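Local coordinates for protein deoxyribodipyrimidine photo-lyase (Oryza sativa Japonica Group, PDB 3UMV) that uses light to split cyclobutane pyrimidine dimers in UV-damaged DNA back into two pyrimidines, with one FAD bound per subunit, at residues P376-H387 / Y475-S486. Numbering follows the deposited sequence. Where two conformers were deposited one is given.
Sequences PLWNASQLEMVH and YISYVKRLAGQS. With URE (urea), chain J.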
ATOM      1  N   PRO A 376     -24.479  16.554  -0.785  1.00 19.39           N
ATOM      2  CA  PRO A 376     -24.586  15.580   0.301  1.00 19.11           C
ATOM      3  C   PRO A 376     -23.945  14.238  -0.038  1.00 18.45           C
ATOM      4  O   PRO A 376     -23.537  13.535   0.873  1.00 18.68           O
ATOM      5  CB  PRO A 376     -26.097  15.417   0.484  1.00 21.40           C
ATOM      6  CG  PRO A 376     -26.665  15.773  -0.833  1.00 19.50           C
ATOM      7  CD  PRO A 376     -25.793  16.863  -1.378  1.00 18.32           C
ATOM      8  N   LEU A 377     -23.876  13.902  -1.320  1.00 19.29           N
ATOM      9  CA  LEU A 377     -23.198  12.692  -1.762  1.00 13.79           C
ATOM     10  C   LEU A 377     -21.684  12.818  -1.499  1.00 16.07           C
ATOM     11  O   LEU A 377     -21.066  11.903  -0.968  1.00 16.33           O
ATOM     12  CB  LEU A 377     -23.484  12.413  -3.232  1.00 16.21           C
ATOM     13  CG  LEU A 377     -22.755  11.188  -3.798  1.00 16.82           C
ATOM     14  CD1 LEU A 377     -23.054   9.924  -2.971  1.00 16.78           C
ATOM     15  CD2 LEU A 377     -23.122  10.985  -5.254  1.00 18.89           C
ATOM     16  N   TRP A 378     -21.112  13.974  -1.826  1.00 15.53           N
ATOM     17  CA  TRP A 378     -19.694  14.198  -1.572  1.00 12.49           C
ATOM     18  C   TRP A 378     -19.422  14.198  -0.076  1.00 16.49           C
ATOM     19  O   TRP A 378     -18.498  13.542   0.400  1.00 15.56           O
ATOM     20  CB  TRP A 378     -19.211  15.503  -2.205  1.00 11.35           C
ATOM     21  CG  TRP A 378     -17.713  15.562  -2.164  1.00 11.08           C
ATOM     22  CD1 TRP A 378     -16.857  15.116  -3.137  1.00 12.75           C
ATOM     23  CD2 TRP A 378     -16.890  16.002  -1.069  1.00 14.58           C
ATOM     24  NE1 TRP A 378     -15.559  15.278  -2.729  1.00 12.44           N
ATOM     25  CE2 TRP A 378     -15.542  15.829  -1.470  1.00 12.04           C
ATOM     26  CE3 TRP A 378     -17.158  16.549   0.199  1.00 14.63           C
ATOM     27  CZ2 TRP A 378     -14.463  16.153  -0.639  1.00 10.44           C
ATOM     28  CZ3 TRP A 378     -16.086  16.891   1.016  1.00 13.00           C
ATOM     29  CH2 TRP A 378     -14.751  16.694   0.587  1.00 12.94           C
ATOM     30  N   ASN A 379     -20.247  14.925   0.674  1.00 13.13           N
ATOM     31  CA  ASN A 379     -20.098  14.934   2.116  1.00 16.06           C
ATOM     32  C   ASN A 379     -20.089  13.531   2.702  1.00 17.03           C
ATOM     33  O   ASN A 379     -19.296  13.248   3.599  1.00 15.06           O
ATOM     34  CB  ASN A 379     -21.221  15.747   2.780  1.00 12.74           C
ATOM     35  CG  ASN A 379     -21.144  17.231   2.488  1.00 17.37           C
ATOM     36  OD1 ASN A 379     -22.125  17.952   2.695  1.00 23.46           O
ATOM     37  ND2 ASN A 379     -19.998  17.705   2.013  1.00 13.45           N
ATOM     38  N   ALA A 380     -20.975  12.663   2.206  1.00 15.48           N
ATOM     39  CA  ALA A 380     -21.060  11.282   2.681  1.00 16.28           C
ATOM     40  C   ALA A 380     -19.762  10.524   2.414  1.00 12.97           C
ATOM     41  O   ALA A 380     -19.284   9.795   3.268  1.00 15.37           O
ATOM     42  CB  ALA A 380     -22.281  10.545   2.032  1.00 13.34           C
ATOM     43  N   SER A 381     -19.195  10.711   1.228  1.00 15.12           N
ATOM     44  CA  SER A 381     -17.958  10.022   0.881  1.00 15.52           C
ATOM     45  C   SER A 381     -16.818  10.490   1.781  1.00 16.85           C
ATOM     46  O   SER A 381     -16.034   9.682   2.270  1.00 13.70           O
ATOM     47  CB  SER A 381     -17.617  10.192  -0.603  1.00 13.77           C
ATOM     48  OG  SER A 381     -17.235  11.515  -0.935  1.00 16.32           O
ATOM     49  N   GLN A 382     -16.760  11.794   2.044  1.00 16.07           N
ATOM     50  CA  GLN A 382     -15.753  12.317   2.959  1.00 15.94           C
ATOM     51  C   GLN A 382     -15.911  11.770   4.378  1.00 15.75           C
ATOM     52  O   GLN A 382     -14.926  11.398   5.014  1.00 16.36           O
ATOM     53  CB  GLN A 382     -15.760  13.853   2.941  1.00 14.91           C
ATOM     54  CG  GLN A 382     -14.861  14.493   3.973  1.00 14.86           C
ATOM     55  CD  GLN A 382     -13.380  14.315   3.683  1.00 11.22           C
ATOM     56  OE1 GLN A 382     -12.978  14.051   2.548  1.00 14.42           O
ATOM     57  NE2 GLN A 382     -12.560  14.464   4.712  1.00 14.70           N
ATOM     58  N   LEU A 383     -17.152  11.691   4.868  1.00 15.39           N
ATOM     59  CA  LEU A 383     -17.395  11.180   6.212  1.00 14.62           C
ATOM     60  C   LEU A 383     -17.120   9.688   6.329  1.00 17.50           C
ATOM     61  O   LEU A 383     -16.716   9.213   7.396  1.00 14.83           O
ATOM     62  CB  LEU A 383     -18.831  11.475   6.652  1.00 17.54           C
ATOM     63  CG  LEU A 383     -19.101  12.967   6.869  1.00 23.80           C
ATOM     64  CD1 LEU A 383     -20.592  13.245   6.964  1.00 24.69           C
ATOM     65  CD2 LEU A 383     -18.366  13.497   8.103  1.00 28.03           C
ATOM     66  N   GLU A 384     -17.344   8.946   5.246  1.00 14.43           N
ATOM     67  CA  GLU A 384     -17.060   7.518   5.265  1.00 15.92           C
ATOM     68  C   GLU A 384     -15.565   7.353   5.504  1.00 20.47           C
ATOM     69  O   GLU A 384     -15.157   6.593   6.371  1.00 18.78           O
ATOM     70  CB  GLU A 384     -17.502   6.818   3.979  1.00 11.47           C
ATOM     71  CG  GLU A 384     -17.362   5.282   4.054  1.00 15.02           C
ATOM     72  CD  GLU A 384     -17.764   4.564   2.775  1.00 19.02           C
ATOM     73  OE1 GLU A 384     -18.237   3.415   2.881  1.00 22.32           O
ATOM     74  OE2 GLU A 384     -17.604   5.120   1.668  1.00 15.97           O
ATOM     75  N   MET A 385     -14.755   8.098   4.760  1.00 20.59           N
ATOM     76  CA  MET A 385     -13.309   8.069   4.959  1.00 18.55           C
ATOM     77  C   MET A 385     -12.919   8.510   6.383  1.00 15.94           C
ATOM     78  O   MET A 385     -12.135   7.846   7.062  1.00 14.66           O
ATOM     79  CB  MET A 385     -12.617   8.939   3.905  1.00 17.43           C
ATOM     80  CG  MET A 385     -11.106   8.908   3.989  1.00 18.44           C
ATOM     81  SD  MET A 385     -10.301   9.951   2.751  1.00 21.17           S
ATOM     82  CE  MET A 385     -11.094  11.529   3.072  1.00 13.23           C
ATOM     83  N   VAL A 386     -13.483   9.621   6.846  1.00 17.26           N
ATOM     84  CA  VAL A 386     -13.128  10.154   8.154  1.00 16.14           C
ATOM     85  C   VAL A 386     -13.450   9.180   9.285  1.00 18.69           C
ATOM     86  O   VAL A 386     -12.611   8.928  10.130  1.00 18.64           O
ATOM     87  CB  VAL A 386     -13.820  11.513   8.436  1.00 13.94           C
ATOM     88  CG1 VAL A 386     -13.652  11.919   9.900  1.00 19.79           C
ATOM     89  CG2 VAL A 386     -13.279  12.603   7.506  1.00 14.63           C
ATOM     90  N   HIS A 387     -14.663   8.632   9.298  1.00 17.13           N
ATOM     91  CA  HIS A 387     -15.104   7.829  10.445  1.00 17.46           C
ATOM     92  C   HIS A 387     -14.897   6.319  10.304  1.00 19.69           C
ATOM     93  O   HIS A 387     -14.662   5.625  11.295  1.00 22.50           O
ATOM     94  CB  HIS A 387     -16.558   8.143  10.783  1.00 23.42           C
ATOM     95  CG  HIS A 387     -16.774   9.564  11.183  1.00 25.84           C
ATOM     96  ND1 HIS A 387     -16.419  10.046  12.424  1.00 23.68           N
ATOM     97  CD2 HIS A 387     -17.273  10.619  10.498  1.00 23.48           C
ATOM     98  CE1 HIS A 387     -16.707  11.333  12.492  1.00 27.51           C
ATOM     99  NE2 HIS A 387     -17.232  11.704  11.339  1.00 26.72           N
ATOM    100  N   TYR A 475     -26.861   5.314   0.315  1.00 20.57           N
ATOM    101  CA  TYR A 475     -25.466   5.492   0.697  1.00 18.38           C
ATOM    102  C   TYR A 475     -25.337   6.614   1.706  1.00 21.12           C
ATOM    103  O   TYR A 475     -24.639   6.494   2.704  1.00 21.75           O
ATOM    104  CB  TYR A 475     -24.600   5.793  -0.525  1.00 18.15           C
ATOM    105  CG  TYR A 475     -23.149   6.067  -0.201  1.00 18.11           C
ATOM    106  CD1 TYR A 475     -22.620   7.345  -0.332  1.00 17.84           C
ATOM    107  CD2 TYR A 475     -22.301   5.047   0.217  1.00 19.59           C
ATOM    108  CE1 TYR A 475     -21.299   7.602  -0.061  1.00 18.28           C
ATOM    109  CE2 TYR A 475     -20.971   5.297   0.495  1.00 16.64           C
ATOM    110  CZ  TYR A 475     -20.477   6.584   0.358  1.00 17.08           C
ATOM    111  OH  TYR A 475     -19.168   6.872   0.613  1.00 17.28           O
ATOM    112  N   ILE A 476     -26.023   7.713   1.435  1.00 23.03           N
ATOM    113  CA  ILE A 476     -26.002   8.844   2.344  1.00 26.06           C
ATOM    114  C   ILE A 476     -26.497   8.468   3.741  1.00 26.22           C
ATOM    115  O   ILE A 476     -25.838   8.797   4.731  1.00 26.53           O
ATOM    116  CB  ILE A 476     -26.783  10.026   1.770  1.00 21.79           C
ATOM    117  CG1 ILE A 476     -26.022  10.597   0.570  1.00 19.69           C
ATOM    118  CG2 ILE A 476     -26.978  11.099   2.830  1.00 25.02           C
ATOM    119  CD1 ILE A 476     -26.854  11.523  -0.280  1.00 25.55           C
ATOM    120  N   SER A 477     -27.626   7.752   3.809  1.00 24.53           N
ATOM    121  CA  SER A 477     -28.187   7.259   5.071  1.00 31.25           C
ATOM    122  C   SER A 477     -27.232   6.344   5.822  1.00 29.76           C
ATOM    123  O   SER A 477     -27.082   6.457   7.041  1.00 28.63           O
ATOM    124  CB  SER A 477     -29.493   6.493   4.819  1.00 32.20           C
ATOM    125  OG  SER A 477     -30.489   7.351   4.306  1.00 42.22           O
ATOM    126  N   TYR A 478     -26.624   5.417   5.084  1.00 24.91           N
ATOM    127  CA  TYR A 478     -25.631   4.487   5.612  1.00 24.64           C
ATOM    128  C   TYR A 478     -24.428   5.202   6.231  1.00 26.07           C
ATOM    129  O   TYR A 478     -23.970   4.840   7.310  1.00 23.89           O
ATOM    130  CB  TYR A 478     -25.184   3.539   4.500  1.00 21.89           C
ATOM    131  CG  TYR A 478     -23.849   2.878   4.721  1.00 27.41           C
ATOM    132  CD1 TYR A 478     -22.699   3.382   4.127  1.00 30.37           C
ATOM    133  CD2 TYR A 478     -23.740   1.752   5.516  1.00 32.98           C
ATOM    134  CE1 TYR A 478     -21.471   2.774   4.325  1.00 33.98           C
ATOM    135  CE2 TYR A 478     -22.530   1.140   5.725  1.00 37.74           C
ATOM    136  CZ  TYR A 478     -21.399   1.649   5.133  1.00 40.58           C
ATOM    137  OH  TYR A 478     -20.197   1.020   5.351  1.00 47.64           O
ATOM    138  N   VAL A 479     -23.916   6.225   5.559  1.00 24.24           N
ATOM    139  CA  VAL A 479     -22.806   6.975   6.140  1.00 22.77           C
ATOM    140  C   VAL A 479     -23.239   7.779   7.370  1.00 27.86           C
ATOM    141  O   VAL A 479     -22.519   7.832   8.369  1.00 31.77           O
ATOM    142  CB  VAL A 479     -22.114   7.898   5.132  1.00 20.88           C
ATOM    143  CG1 VAL A 479     -21.012   8.683   5.825  1.00 17.91           C
ATOM    144  CG2 VAL A 479     -21.518   7.092   3.974  1.00 20.84           C
ATOM    145  N   LYS A 480     -24.412   8.401   7.299  1.00 30.86           N
ATOM    146  CA  LYS A 480     -24.955   9.124   8.449  1.00 35.78           C
ATOM    147  C   LYS A 480     -24.956   8.228   9.690  1.00 35.24           C
ATOM    148  O   LYS A 480     -24.526   8.640  10.763  1.00 32.06           O
ATOM    149  CB  LYS A 480     -26.369   9.627   8.155  1.00 42.52           C
ATOM    150  CG  LYS A 480     -26.926  10.575   9.210  1.00 50.13           C
ATOM    151  CD  LYS A 480     -28.426  10.386   9.394  1.00 58.88           C
ATOM    152  CE  LYS A 480     -29.179  10.504   8.073  1.00 64.31           C
ATOM    153  NZ  LYS A 480     -30.639  10.220   8.230  1.00 66.87           N
ATOM    154  N   ARG A 481     -25.427   6.996   9.536  0.50 36.25           N
ATOM    155  CA  ARG A 481     -25.456   6.059  10.654  0.50 36.66           C
ATOM    156  C   ARG A 481     -24.056   5.696  11.146  0.50 36.17           C
ATOM    157  O   ARG A 481     -23.831   5.563  12.349  0.50 36.40           O
ATOM    158  CB  ARG A 481     -26.246   4.802  10.287  0.50 38.27           C
ATOM    159  CG  ARG A 481     -27.686   5.087   9.905  0.50 36.71           C
ATOM    160  CD  ARG A 481     -28.524   3.826   9.899  0.50 33.35           C
ATOM    161  NE  ARG A 481     -28.035   2.839   8.945  0.50 31.44           N
ATOM    162  CZ  ARG A 481     -28.385   2.802   7.664  0.50 28.10           C
ATOM    163  NH1 ARG A 481     -27.892   1.862   6.868  0.50 25.24           N
ATOM    164  NH2 ARG A 481     -29.229   3.703   7.179  0.50 28.63           N
ATOM    165  N   LEU A 482     -23.116   5.541  10.217  1.00 34.69           N
ATOM    166  CA  LEU A 482     -21.726   5.252  10.574  1.00 37.49           C
ATOM    167  C   LEU A 482     -21.100   6.409  11.352  1.00 39.63           C
ATOM    168  O   LEU A 482     -20.495   6.206  12.407  1.00 39.49           O
ATOM    169  CB  LEU A 482     -20.888   4.969   9.323  1.00 39.31           C
ATOM    170  CG  LEU A 482     -20.623   3.500   8.995  1.00 43.43           C
ATOM    171  CD1 LEU A 482     -19.741   3.374   7.763  1.00 42.27           C
ATOM    172  CD2 LEU A 482     -19.985   2.790  10.184  1.00 45.27           C
ATOM    173  N   ALA A 483     -21.244   7.619  10.822  1.00 38.59           N
ATOM    174  CA  ALA A 483     -20.707   8.809  11.476  1.00 37.28           C
ATOM    175  C   ALA A 483     -21.287   8.963  12.882  1.00 40.36           C
ATOM    176  O   ALA A 483     -20.562   9.234  13.840  1.00 39.48           O
ATOM    177  CB  ALA A 483     -20.987  10.049  10.639  1.00 37.61           C
ATOM    178  N   GLY A 484     -22.597   8.779  13.006  1.00 40.44           N
ATOM    179  CA  GLY A 484     -23.249   8.889  14.296  1.00 43.78           C
ATOM    180  C   GLY A 484     -22.606   7.985  15.331  1.00 45.79           C
ATOM    181  O   GLY A 484     -22.219   8.434  16.409  1.00 47.23           O
ATOM    182  N   GLN A 485     -22.486   6.704  14.996  1.00 47.20           N
ATOM    183  CA  GLN A 485     -21.870   5.741  15.898  1.00 52.22           C
ATOM    184  C   GLN A 485     -20.430   6.132  16.213  1.00 51.08           C
ATOM    185  O   GLN A 485     -19.979   6.018  17.353  1.00 50.85           O
ATOM    186  CB  GLN A 485     -21.910   4.341  15.291  1.00 57.79           C
ATOM    187  CG  GLN A 485     -23.311   3.811  15.063  1.00 65.71           C
ATOM    188  CD  GLN A 485     -23.312   2.471  14.358  1.00 71.92           C
ATOM    189  OE1 GLN A 485     -24.363   1.855  14.171  1.00 75.45           O
ATOM    190  NE2 GLN A 485     -22.131   2.012  13.960  1.00 73.28           N
ATOM    191  N   SER A 486     -19.714   6.600  15.195  1.00 48.19           N
ATOM    192  CA  SER A 486     -18.316   6.969  15.366  1.00 46.28           C
ATOM    193  C   SER A 486     -18.142   8.182  16.281  1.00 47.28           C
ATOM    194  O   SER A 486     -17.247   8.207  17.126  1.00 47.85           O
ATOM    195  CB  SER A 486     -17.662   7.230  14.012  1.00 45.56           C
ATOM    196  OG  SER A 486     -16.304   7.581  14.179  1.00 48.22           O
TER
HETATM  197  C   URE J 901     -16.171   0.197   1.938  1.00 27.67           C
HETATM  198  O   URE J 901     -16.142   1.406   2.165  1.00 24.40           O
HETATM  199  N1  URE J 901     -17.282  -0.384   1.543  1.00 23.56           N
HETATM  200  N2  URE J 901     -15.135  -0.542   2.247  1.00 21.81           N
HETATM  201  O   HOH W   1     -13.764   6.766  13.937  1.00 41.10           O
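Tyr475 fits as a knob into the hole formed by Leu377, Ala380, Ser381 and Glu384, where helices 376-387 and 475-486 of the FAD-binding, helical part of this class II photolyase run in roughly the same direction, 38° apart, their axes 9.1 Å apart at closest approach. With CG anti to the backbone N (chi1 177°), the Tyr475 ring reaches across, and its OH donates to Glu384 OE2 at 2.6 Å, meeting that oxygen from above the carboxylate plane, 53° out of it. Glu384 gets there on a fully extended chain. OE2 also accepts from the backbone N of His392, so two donors grip it, which probably limits how far the carboxylate can turn, while OE1 lies at the edge of the Tyr478 ring and 3.0 Å from O of a bound urea. Between the helices, Val479 packs CG1 against Leu383 CB (3.6 Å) and rests CG2 on Ala380 CB. Ile476 lays CD1 against Pro376 CB and CG1 against Ala380 CB. The face of 376-387 turned from this seam carries Trp378, a predicted electron-transfer residue whose ring meets that of Trp399, planes nearly parallel. At the other end, Ala483 CA sits over one face of the His387 ring in a CH-pi contact, and Ser486 OG, at the ring edge, shares a 3.0 Å hydrogen bond with His387 ND1, either being the possible donor; a water links the same OG to His387 O.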